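Local coordinates for protein farnesyl pyrophosphate synthetase (Staphylococcus aureus, PDB 5H9D) that probably builds heptaprenyl diphosphate by adding isoprene units to an allylic diphosphate, with magnesium as cofactor, at residues S61-Q66 with A123-R128; Q156-Y161 with P237-M242; L250-L255 with E265-I270. All coordinates share one frame; numbering follows the deposited sequence.

Contact 1: residues S61-Q66 with A123-R128; sequences SEQTYQ and AVKDNR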
loop_
_atom_site.group_PDB
_atom_site.type_symbol
_atom_site.label_atom_id
_atom_site.label_comp_id
_atom_site.label_asym_id
_atom_site.label_seq_id
_atom_site.Cartn_x
_atom_site.Cartn_y
_atom_site.Cartn_z
ATOM N N SER A 61 -2.841 -23.160 9.638
ATOM C CA SER A 61 -2.266 -23.713 8.424
ATOM C C SER A 61 -1.202 -22.810 7.768
ATOM O O SER A 61 -1.086 -21.625 8.096
ATOM C CB SER A 61 -3.383 -24.042 7.418
ATOM O OG SER A 61 -4.152 -22.915 7.047
ATOM N N GLU A 62 -0.420 -23.375 6.847
ATOM C CA GLU A 62 0.596 -22.591 6.171
ATOM C C GLU A 62 -0.086 -21.500 5.362
ATOM O O GLU A 62 0.413 -20.380 5.257
ATOM C CB GLU A 62 1.433 -23.468 5.236
ATOM C CG GLU A 62 2.681 -22.767 4.660
ATOM C CD GLU A 62 3.469 -22.011 5.733
ATOM O OE1 GLU A 62 3.495 -22.470 6.895
ATOM O OE2 GLU A 62 4.063 -20.955 5.425
ATOM N N GLN A 63 -1.236 -21.825 4.787
ATOM C CA GLN A 63 -1.974 -20.854 3.997
ATOM C C GLN A 63 -2.319 -19.605 4.801
ATOM O O GLN A 63 -2.375 -18.507 4.239
ATOM C CB GLN A 63 -3.268 -21.476 3.441
ATOM C CG GLN A 63 -4.255 -20.427 2.943
ATOM C CD GLN A 63 -5.445 -20.991 2.219
ATOM O OE1 GLN A 63 -6.368 -20.265 1.876
ATOM N NE2 GLN A 63 -5.426 -22.279 1.964
ATOM N N THR A 64 -2.561 -19.761 6.104
ATOM C CA THR A 64 -2.921 -18.599 6.908
ATOM C C THR A 64 -1.666 -17.827 7.305
ATOM O O THR A 64 -1.709 -16.616 7.446
ATOM C CB THR A 64 -3.765 -18.970 8.172
ATOM O OG1 THR A 64 -2.936 -19.647 9.111
ATOM C CG2 THR A 64 -4.923 -19.896 7.830
ATOM N N TYR A 65 -0.541 -18.517 7.462
ATOM C CA TYR A 65 0.701 -17.831 7.782
ATOM C C TYR A 65 1.131 -17.045 6.574
ATOM O O TYR A 65 1.797 -16.015 6.712
ATOM C CB TYR A 65 1.815 -18.802 8.087
ATOM C CG TYR A 65 1.738 -19.404 9.442
ATOM C CD1 TYR A 65 1.838 -18.617 10.582
ATOM C CD2 TYR A 65 1.530 -20.764 9.593
ATOM C CE1 TYR A 65 1.724 -19.168 11.843
ATOM C CE2 TYR A 65 1.413 -21.330 10.861
ATOM C CZ TYR A 65 1.504 -20.526 11.974
ATOM O OH TYR A 65 1.328 -21.092 13.209
ATOM N N GLN A 66 0.786 -17.542 5.383
ATOM C CA GLN A 66 1.173 -16.850 4.172
ATOM C C GLN A 66 0.354 -15.569 3.980
ATOM O O GLN A 66 0.859 -14.563 3.467
ATOM C CB GLN A 66 1.040 -17.767 2.954
ATOM C CG GLN A 66 2.045 -18.937 2.885
ATOM C CD GLN A 66 3.503 -18.490 2.832
ATOM O OE1 GLN A 66 3.874 -17.639 2.026
ATOM N NE2 GLN A 66 4.338 -19.078 3.688
ATOM N N ALA A 123 -1.368 -17.720 -2.467
ATOM C CA ALA A 123 -1.440 -18.928 -1.654
ATOM C C ALA A 123 -2.914 -19.089 -1.291
ATOM O O ALA A 123 -3.357 -20.135 -0.826
ATOM C CB ALA A 123 -0.585 -18.780 -0.401
ATOM N N VAL A 124 -3.673 -18.025 -1.482
ATOM C CA VAL A 124 -5.094 -18.082 -1.235
ATOM C C VAL A 124 -5.576 -18.601 -2.587
ATOM O O VAL A 124 -4.984 -18.275 -3.620
ATOM C CB VAL A 124 -5.672 -16.679 -0.971
ATOM C CG1 VAL A 124 -7.180 -16.766 -0.759
ATOM C CG2 VAL A 124 -4.994 -16.061 0.243
ATOM N N LYS A 125 -6.636 -19.402 -2.590
ATOM C CA LYS A 125 -7.128 -19.979 -3.838
ATOM C C LYS A 125 -8.426 -19.360 -4.348
ATOM O O LYS A 125 -8.684 -19.344 -5.552
ATOM C CB LYS A 125 -7.301 -21.495 -3.663
ATOM C CG LYS A 125 -6.117 -22.187 -2.950
ATOM C CD LYS A 125 -6.104 -21.897 -1.428
ATOM C CE LYS A 125 -7.224 -22.623 -0.663
ATOM N NZ LYS A 125 -6.960 -24.083 -0.404
ATOM N N ASP A 126 -9.232 -18.835 -3.433
ATOM C CA ASP A 126 -10.512 -18.219 -3.789
ATOM C C ASP A 126 -10.350 -16.876 -4.518
ATOM O O ASP A 126 -9.976 -15.874 -3.911
ATOM C CB ASP A 126 -11.339 -18.018 -2.520
ATOM C CG ASP A 126 -12.810 -17.881 -2.805
ATOM O OD1 ASP A 126 -13.173 -17.081 -3.694
ATOM O OD2 ASP A 126 -13.601 -18.577 -2.131
ATOM N N ASN A 127 -10.647 -16.867 -5.815
ATOM C CA ASN A 127 -10.540 -15.674 -6.662
ATOM C C ASN A 127 -11.372 -14.457 -6.205
ATOM O O ASN A 127 -11.190 -13.337 -6.703
ATOM C CB ASN A 127 -10.898 -16.071 -8.103
ATOM C CG ASN A 127 -11.021 -14.884 -9.038
ATOM O OD1 ASN A 127 -12.083 -14.279 -9.145
ATOM N ND2 ASN A 127 -9.936 -14.549 -9.722
ATOM N N ARG A 128 -12.273 -14.672 -5.247
ATOM C CA ARG A 128 -13.120 -13.597 -4.726
ATOM C C ARG A 128 -12.398 -12.839 -3.610
ATOM O O ARG A 128 -12.735 -11.694 -3.314
ATOM C CB ARG A 128 -14.445 -14.166 -4.196
ATOM C CG ARG A 128 -15.132 -15.165 -5.124
ATOM C CD ARG A 128 -16.472 -15.601 -4.539
ATOM N NE ARG A 128 -17.456 -14.527 -4.633
ATOM C CZ ARG A 128 -18.631 -14.525 -4.015
ATOM N NH1 ARG A 128 -18.975 -15.550 -3.242
ATOM N NH2 ARG A 128 -19.468 -13.501 -4.174
#
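The flat amide end of Gln63 lies across the loop of Ala123, Val124 and Lys125. The carbonyl oxygen of Ala123 sits almost squarely over one face, with Gln63 CD and Ala123 O 3.8 Å apart. The CA of Val124 and the CD of Lys125 lie to the same side of the amide plane. Lys125 CE and NZ stand closer to that plane, out towards the amide edge. The site belongs to the all-helical prenyl synthase fold. The start of helix 62-85 meets the loop between helices 103-121 and 127-150.

Gln63 points its CG anti to the backbone N (chi1 164°), and the chain beyond it is extended. The Lys125 chain instead curls back by repeated bends, and the two side chains cross obliquely. Gln63 CD comes within 3.8 Å of Lys125 CE. Gln63 also touches Thr183 at the end of helix 158-183.

One turn further along, the methylene of Gln66 rests on the methyl of Ala123, at 3.9 Å between the two CB atoms. The second flat amide, that of Gln66, folds back along its own helix. Its NE2 gives a hydrogen bond of 2.6 Å to OE2 of Glu62, which lies nearly in the amide plane. Gln66 OE1 has a weak hydrogen bond with ND1 of His120, and Glu62 OE1 forms a salt bridge with Arg16 of helix 6-20.

This is a surface contact that joins the start of helix 62-85 to the loop before helix 127-150. Ser61 is the N-cap residue of helix 62-85. On the far segment Asn127 ND2 is hydrogen-bonded to Ala86 O of the partner subunit 1 chain. Beside it, Asp126 caps helix 127-150: its OD1 takes the backbone N of Arg128 at 3.0 Å, on the lone pair that faces away from OD2.

Contact 2: residues Q156-Y161 with P237-M242; sequences QTIINY and PILLEM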
loop_
_atom_site.group_PDB
_atom_site.type_symbol
_atom_site.label_atom_id
_atom_site.label_comp_id
_atom_site.label_asym_id
_atom_site.label_seq_id
_atom_site.Cartn_x
_atom_site.Cartn_y
_atom_site.Cartn_z
ATOM N N GLN A 156 -14.104 20.577 6.312
ATOM C CA GLN A 156 -14.486 19.205 6.189
ATOM C C GLN A 156 -15.374 18.748 7.356
ATOM O O GLN A 156 -15.322 19.297 8.457
ATOM C CB GLN A 156 -13.230 18.363 6.067
ATOM C CG GLN A 156 -12.575 18.077 7.375
ATOM C CD GLN A 156 -12.240 16.612 7.508
ATOM O OE1 GLN A 156 -12.763 15.766 6.761
ATOM N NE2 GLN A 156 -11.374 16.292 8.468
ATOM N N THR A 157 -16.187 17.727 7.102
ATOM C CA THR A 157 -17.110 17.202 8.098
ATOM C C THR A 157 -16.661 15.894 8.828
ATOM O O THR A 157 -15.803 15.130 8.344
ATOM C CB THR A 157 -18.488 16.997 7.431
ATOM O OG1 THR A 157 -19.523 17.122 8.413
ATOM C CG2 THR A 157 -18.566 15.624 6.760
ATOM N N ILE A 158 -17.233 15.655 10.006
ATOM C CA ILE A 158 -16.897 14.458 10.761
ATOM C C ILE A 158 -17.248 13.182 10.002
ATOM O O ILE A 158 -16.427 12.272 9.896
ATOM C CB ILE A 158 -17.580 14.454 12.139
ATOM C CG1 ILE A 158 -16.804 15.389 13.073
ATOM C CG2 ILE A 158 -17.619 13.048 12.701
ATOM C CD1 ILE A 158 -17.279 15.395 14.469
ATOM N N ILE A 159 -18.459 13.114 9.469
ATOM C CA ILE A 159 -18.880 11.948 8.710
ATOM C C ILE A 159 -17.814 11.684 7.639
ATOM O O ILE A 159 -17.584 10.542 7.214
ATOM C CB ILE A 159 -20.281 12.209 8.053
ATOM C CG1 ILE A 159 -21.131 10.934 8.058
ATOM C CG2 ILE A 159 -20.123 12.749 6.648
ATOM C CD1 ILE A 159 -20.698 9.903 7.088
ATOM N N ASN A 160 -17.134 12.748 7.229
ATOM C CA ASN A 160 -16.115 12.637 6.197
ATOM C C ASN A 160 -14.726 12.255 6.762
ATOM O O ASN A 160 -13.884 11.704 6.047
ATOM C CB ASN A 160 -16.068 13.958 5.422
ATOM C CG ASN A 160 -15.174 13.895 4.202
ATOM O OD1 ASN A 160 -15.483 13.202 3.213
ATOM N ND2 ASN A 160 -14.053 14.625 4.259
ATOM N N TYR A 161 -14.483 12.555 8.038
ATOM C CA TYR A 161 -13.208 12.200 8.655
ATOM C C TYR A 161 -13.234 10.703 8.900
ATOM O O TYR A 161 -12.224 10.037 8.758
ATOM C CB TYR A 161 -12.985 12.974 9.967
ATOM C CG TYR A 161 -12.102 12.252 10.958
ATOM C CD1 TYR A 161 -12.623 11.202 11.737
ATOM C CD2 TYR A 161 -10.735 12.528 11.050
ATOM C CE1 TYR A 161 -11.825 10.446 12.553
ATOM C CE2 TYR A 161 -9.905 11.769 11.877
ATOM C CZ TYR A 161 -10.465 10.718 12.621
ATOM O OH TYR A 161 -9.685 9.874 13.393
ATOM N N PRO A 237 -10.209 14.883 17.163
ATOM C CA PRO A 237 -10.145 15.847 18.273
ATOM C C PRO A 237 -10.430 17.274 17.789
ATOM O O PRO A 237 -11.288 17.979 18.325
ATOM C CB PRO A 237 -8.717 15.712 18.768
ATOM C CG PRO A 237 -8.365 14.312 18.389
ATOM C CD PRO A 237 -8.947 14.152 17.037
ATOM N N ILE A 238 -9.722 17.667 16.734
ATOM C CA ILE A 238 -9.852 18.999 16.168
ATOM C C ILE A 238 -11.196 19.328 15.536
ATOM O O ILE A 238 -11.564 20.490 15.470
ATOM C CB ILE A 238 -8.719 19.263 15.175
ATOM C CG1 ILE A 238 -7.383 18.841 15.820
ATOM C CG2 ILE A 238 -8.667 20.743 14.847
ATOM C CD1 ILE A 238 -6.156 19.105 14.994
ATOM N N LEU A 239 -11.931 18.319 15.082
ATOM C CA LEU A 239 -13.247 18.539 14.478
ATOM C C LEU A 239 -14.257 18.790 15.589
ATOM O O LEU A 239 -15.203 19.562 15.420
ATOM C CB LEU A 239 -13.680 17.313 13.668
ATOM C CG LEU A 239 -12.908 17.148 12.360
ATOM C CD1 LEU A 239 -12.909 15.702 11.862
ATOM C CD2 LEU A 239 -13.531 18.066 11.337
ATOM N N LEU A 240 -14.036 18.124 16.721
ATOM C CA LEU A 240 -14.911 18.240 17.867
ATOM C C LEU A 240 -14.786 19.597 18.517
ATOM O O LEU A 240 -15.777 20.242 18.810
ATOM C CB LEU A 240 -14.611 17.135 18.882
ATOM C CG LEU A 240 -14.904 15.725 18.366
ATOM C CD1 LEU A 240 -14.685 14.720 19.445
ATOM C CD2 LEU A 240 -16.328 15.640 17.882
ATOM N N GLU A 241 -13.566 20.046 18.738
ATOM C CA GLU A 241 -13.400 21.342 19.354
ATOM C C GLU A 241 -13.921 22.438 18.435
ATOM O O GLU A 241 -14.281 23.502 18.903
ATOM C CB GLU A 241 -11.931 21.591 19.718
ATOM C CG GLU A 241 -11.709 22.795 20.650
ATOM C CD GLU A 241 -12.577 22.764 21.910
ATOM O OE1 GLU A 241 -12.593 23.769 22.660
ATOM O OE2 GLU A 241 -13.251 21.742 22.158
ATOM N N MET A 242 -13.987 22.189 17.132
ATOM C CA MET A 242 -14.487 23.226 16.225
ATOM C C MET A 242 -15.995 23.436 16.377
ATOM O O MET A 242 -16.437 24.566 16.621
ATOM C CB MET A 242 -14.166 22.907 14.759
ATOM C CG MET A 242 -12.724 23.172 14.355
ATOM S SD MET A 242 -12.453 23.111 12.538
ATOM C CE MET A 242 -11.724 21.565 12.323
#
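Leu239 enters between Gln156, Ile158 and Tyr161, and each of the three meets it at a different slant. Ile158 and Leu239 slide past each other in opposite directions, with Ile158 CG1 at 3.7 Å from Leu239 CB. Tyr161 crosses the leucine obliquely. Its CB lies 3.3 Å from Leu239 CD1, and the same methyl also reaches the ring at CG and CD2. Gln156 crosses at about a right angle, near the tip of the fork. Its backbone oxygen is 3.6 Å from Leu239 CD2, and its NE2 is 3.8 Å from Leu239 CD1. Of the two methyls of Leu239, CD1 alone meets the tyrosine and CD2 lies nearest the Gln156 backbone oxygen, while the Gln156 amide nitrogen is close to both.

Leu240 joins from the next position of its helix. Ile158 crosses it at about a right angle, and Ile158 CD1 meets Leu240 CD2 at 3.6 Å. Ile158 CG1 is anti to the carbonyl carbon (chi1 -78°), and CD1 continues from it to Leu240.

The amide of Gln156 is tied to its own segment. Asn160 ND2 donates to Gln156 OE1 at 3.0 Å, with an N-H...acceptor angle of 157°, and the donor lies in the carbonyl plane. The Tyr161 hydroxyl is hydrogen-bonded to OD2 of Asp210, outside the two segments. Asp210 is in the DDVLD motif of helix 188-215, the second aspartate-rich motif of the family, which in relatives contributes to magnesium and diphosphate binding.

The contact packs the start of helix 158-183 on the short helix 236-243. Helix 188-215 adjoins both segments, with Ile207 against Tyr161 and Phe214 against Ile238. Helix 276-296 touches Leu240 through Ser276 and Glu279, and helix 246-253 covers Met242 with Phe248.

Contact 3: residues L250-L255 with E265-I270; sequences LKIEQL and EECIQI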
loop_
_atom_site.group_PDB
_atom_site.type_symbol
_atom_site.label_atom_id
_atom_site.label_comp_id
_atom_site.label_asym_id
_atom_site.label_seq_id
_atom_site.Cartn_x
_atom_site.Cartn_y
_atom_site.Cartn_z
ATOM N N LEU A 250 -12.515 29.597 13.585
ATOM C CA LEU A 250 -11.955 30.637 12.733
ATOM C C LEU A 250 -10.442 30.563 12.862
ATOM O O LEU A 250 -9.703 30.884 11.935
ATOM C CB LEU A 250 -12.483 32.004 13.177
ATOM C CG LEU A 250 -14.023 32.025 13.280
ATOM C CD1 LEU A 250 -14.500 33.037 14.335
ATOM C CD2 LEU A 250 -14.593 32.313 11.887
ATOM N N LYS A 251 -9.986 30.096 14.014
ATOM C CA LYS A 251 -8.561 29.976 14.258
ATOM C C LYS A 251 -7.975 28.866 13.390
ATOM O O LYS A 251 -6.772 28.857 13.095
ATOM C CB LYS A 251 -8.308 29.702 15.739
ATOM C CG LYS A 251 -6.842 29.733 16.117
ATOM C CD LYS A 251 -6.684 29.909 17.624
ATOM C CE LYS A 251 -5.231 29.738 18.055
ATOM N NZ LYS A 251 -4.349 30.733 17.381
ATOM N N ILE A 252 -8.841 27.942 12.974
ATOM C CA ILE A 252 -8.434 26.827 12.125
ATOM C C ILE A 252 -8.624 27.174 10.653
ATOM O O ILE A 252 -7.849 26.741 9.811
ATOM C CB ILE A 252 -9.215 25.533 12.489
ATOM C CG1 ILE A 252 -8.767 25.044 13.880
ATOM C CG2 ILE A 252 -8.975 24.439 11.436
ATOM C CD1 ILE A 252 -7.285 24.686 13.975
ATOM N N GLU A 253 -9.650 27.966 10.356
ATOM C CA GLU A 253 -9.913 28.393 8.991
ATOM C C GLU A 253 -8.727 29.159 8.415
ATOM O O GLU A 253 -8.517 29.147 7.212
ATOM C CB GLU A 253 -11.125 29.337 8.911
ATOM C CG GLU A 253 -12.516 28.737 9.063
ATOM C CD GLU A 253 -13.603 29.720 8.614
ATOM O OE1 GLU A 253 -13.334 30.950 8.593
ATOM O OE2 GLU A 253 -14.727 29.268 8.289
ATOM N N GLN A 254 -7.973 29.847 9.265
ATOM C CA GLN A 254 -6.842 30.647 8.791
ATOM C C GLN A 254 -5.530 29.906 8.846
ATOM O O GLN A 254 -4.483 30.499 8.577
ATOM C CB GLN A 254 -6.656 31.915 9.639
ATOM C CG GLN A 254 -7.909 32.679 10.015
ATOM C CD GLN A 254 -8.675 33.196 8.818
ATOM O OE1 GLN A 254 -8.144 33.948 8.006
ATOM N NE2 GLN A 254 -9.935 32.795 8.706
ATOM N N LEU A 255 -5.568 28.620 9.173
ATOM C CA LEU A 255 -4.334 27.853 9.334
ATOM C C LEU A 255 -3.797 27.081 8.131
ATOM O O LEU A 255 -4.521 26.330 7.503
ATOM C CB LEU A 255 -4.507 26.901 10.534
ATOM C CG LEU A 255 -3.282 26.300 11.231
ATOM C CD1 LEU A 255 -2.453 27.396 11.892
ATOM C CD2 LEU A 255 -3.746 25.306 12.265
ATOM N N GLU A 265 1.315 26.018 17.780
ATOM C CA GLU A 265 1.483 25.703 19.193
ATOM C C GLU A 265 0.202 26.085 19.928
ATOM O O GLU A 265 -0.339 25.297 20.701
ATOM C CB GLU A 265 2.662 26.489 19.774
ATOM C CG GLU A 265 4.034 25.853 19.571
ATOM C CD GLU A 265 4.505 25.076 20.799
ATOM O OE1 GLU A 265 5.687 24.654 20.819
ATOM O OE2 GLU A 265 3.694 24.887 21.739
ATOM N N GLU A 266 -0.286 27.297 19.670
ATOM C CA GLU A 266 -1.499 27.782 20.314
ATOM C C GLU A 266 -2.658 26.806 20.113
ATOM O O GLU A 266 -3.367 26.475 21.064
ATOM C CB GLU A 266 -1.873 29.172 19.772
ATOM C CG GLU A 266 -1.863 30.258 20.849
ATOM C CD GLU A 266 -3.028 31.240 20.727
ATOM O OE1 GLU A 266 -4.189 30.777 20.662
ATOM O OE2 GLU A 266 -2.782 32.471 20.707
ATOM N N CYS A 267 -2.834 26.351 18.871
ATOM C CA CYS A 267 -3.891 25.402 18.523
ATOM C C CYS A 267 -3.731 24.052 19.196
ATOM O O CYS A 267 -4.654 23.577 19.844
ATOM C CB CYS A 267 -3.955 25.193 17.009
ATOM S SG CYS A 267 -4.937 26.430 16.155
ATOM N N ILE A 268 -2.569 23.430 19.042
ATOM C CA ILE A 268 -2.363 22.137 19.672
ATOM C C ILE A 268 -2.403 22.256 21.199
ATOM O O ILE A 268 -2.688 21.287 21.895
ATOM C CB ILE A 268 -1.037 21.459 19.177
ATOM C CG1 ILE A 268 -0.208 20.968 20.363
ATOM C CG2 ILE A 268 -0.263 22.397 18.264
ATOM C CD1 ILE A 268 1.030 20.179 19.940
ATOM N N GLN A 269 -2.160 23.456 21.717
ATOM C CA GLN A 269 -2.188 23.680 23.168
ATOM C C GLN A 269 -3.608 23.838 23.676
ATOM O O GLN A 269 -3.869 23.619 24.845
ATOM C CB GLN A 269 -1.396 24.937 23.543
ATOM C CG GLN A 269 -0.389 24.718 24.662
ATOM C CD GLN A 269 0.704 23.732 24.267
ATOM O OE1 GLN A 269 1.480 23.983 23.335
ATOM N NE2 GLN A 269 0.765 22.599 24.967
ATOM N N ILE A 270 -4.519 24.237 22.793
ATOM C CA ILE A 270 -5.917 24.425 23.157
ATOM C C ILE A 270 -6.647 23.087 23.185
ATOM O O ILE A 270 -7.503 22.855 24.034
ATOM C CB ILE A 270 -6.645 25.376 22.167
ATOM C CG1 ILE A 270 -6.074 26.794 22.272
ATOM C CG2 ILE A 270 -8.132 25.395 22.465
ATOM C CD1 ILE A 270 -6.231 27.443 23.653
#
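Cys267 SG is met by three side chains of the facing segment. Ile252 CD1 comes to 3.6 Å from the sulfur. Lys251 CG is slightly farther, and Leu255 CD2 farther still. The thiol thus sits among carbon atoms in a buried, apolar setting. SG is anti to the carbonyl carbon of its own residue (chi1 -85°), which places it beside the backbone N, facing Lys251, Ile252 and Leu255.

Beside this patch, at its exposed side, Lys251 runs on to Glu266. Its CG is anti to the backbone N (chi1 -173°), and the chain stays extended until the last bond, where NZ turns off. Lys251 NZ and Glu266 OE1 form a salt bridge at 3.3 Å, and the two side chains cross at about a right angle. Lys251 NZ has a second acidic partner in Glu263, its stronger one, one turn earlier in the helix of Glu266.

Further out, Leu229 of helix 227-230 packs on both Cys267 and Leu255. Phe248 touches Cys267 and Ile270, while Ile252 also meets Ser154.

Overall, the successive helices 246-253 and 261-272, linked by the loop 254-260, pack as a helix-loop-helix unit with an apolar inner face and a charged rim, within the all-helical prenyl synthase fold.

How the contacts relate
The three contacts follow one another along the chain, each closing before the next opens. Contact 1 is set apart: its centre is about 39 Å from that of contact 2 and about 48 Å from that of contact 3, on the opposite side of the chain's centre. Helix 127-150 of contact 1 is followed directly by helix 158-183 of contact 2. Contacts 2 and 3 are neighbours, with centres about 14 Å apart. Helices 236-243 and 246-253 are consecutive, and Met242 and Ile238 both pack on Ile252. Contacts 2 and 3 thus form one continuous packing region at one end of the helical fold, while contact 1 joins a helix start to a loop at the other.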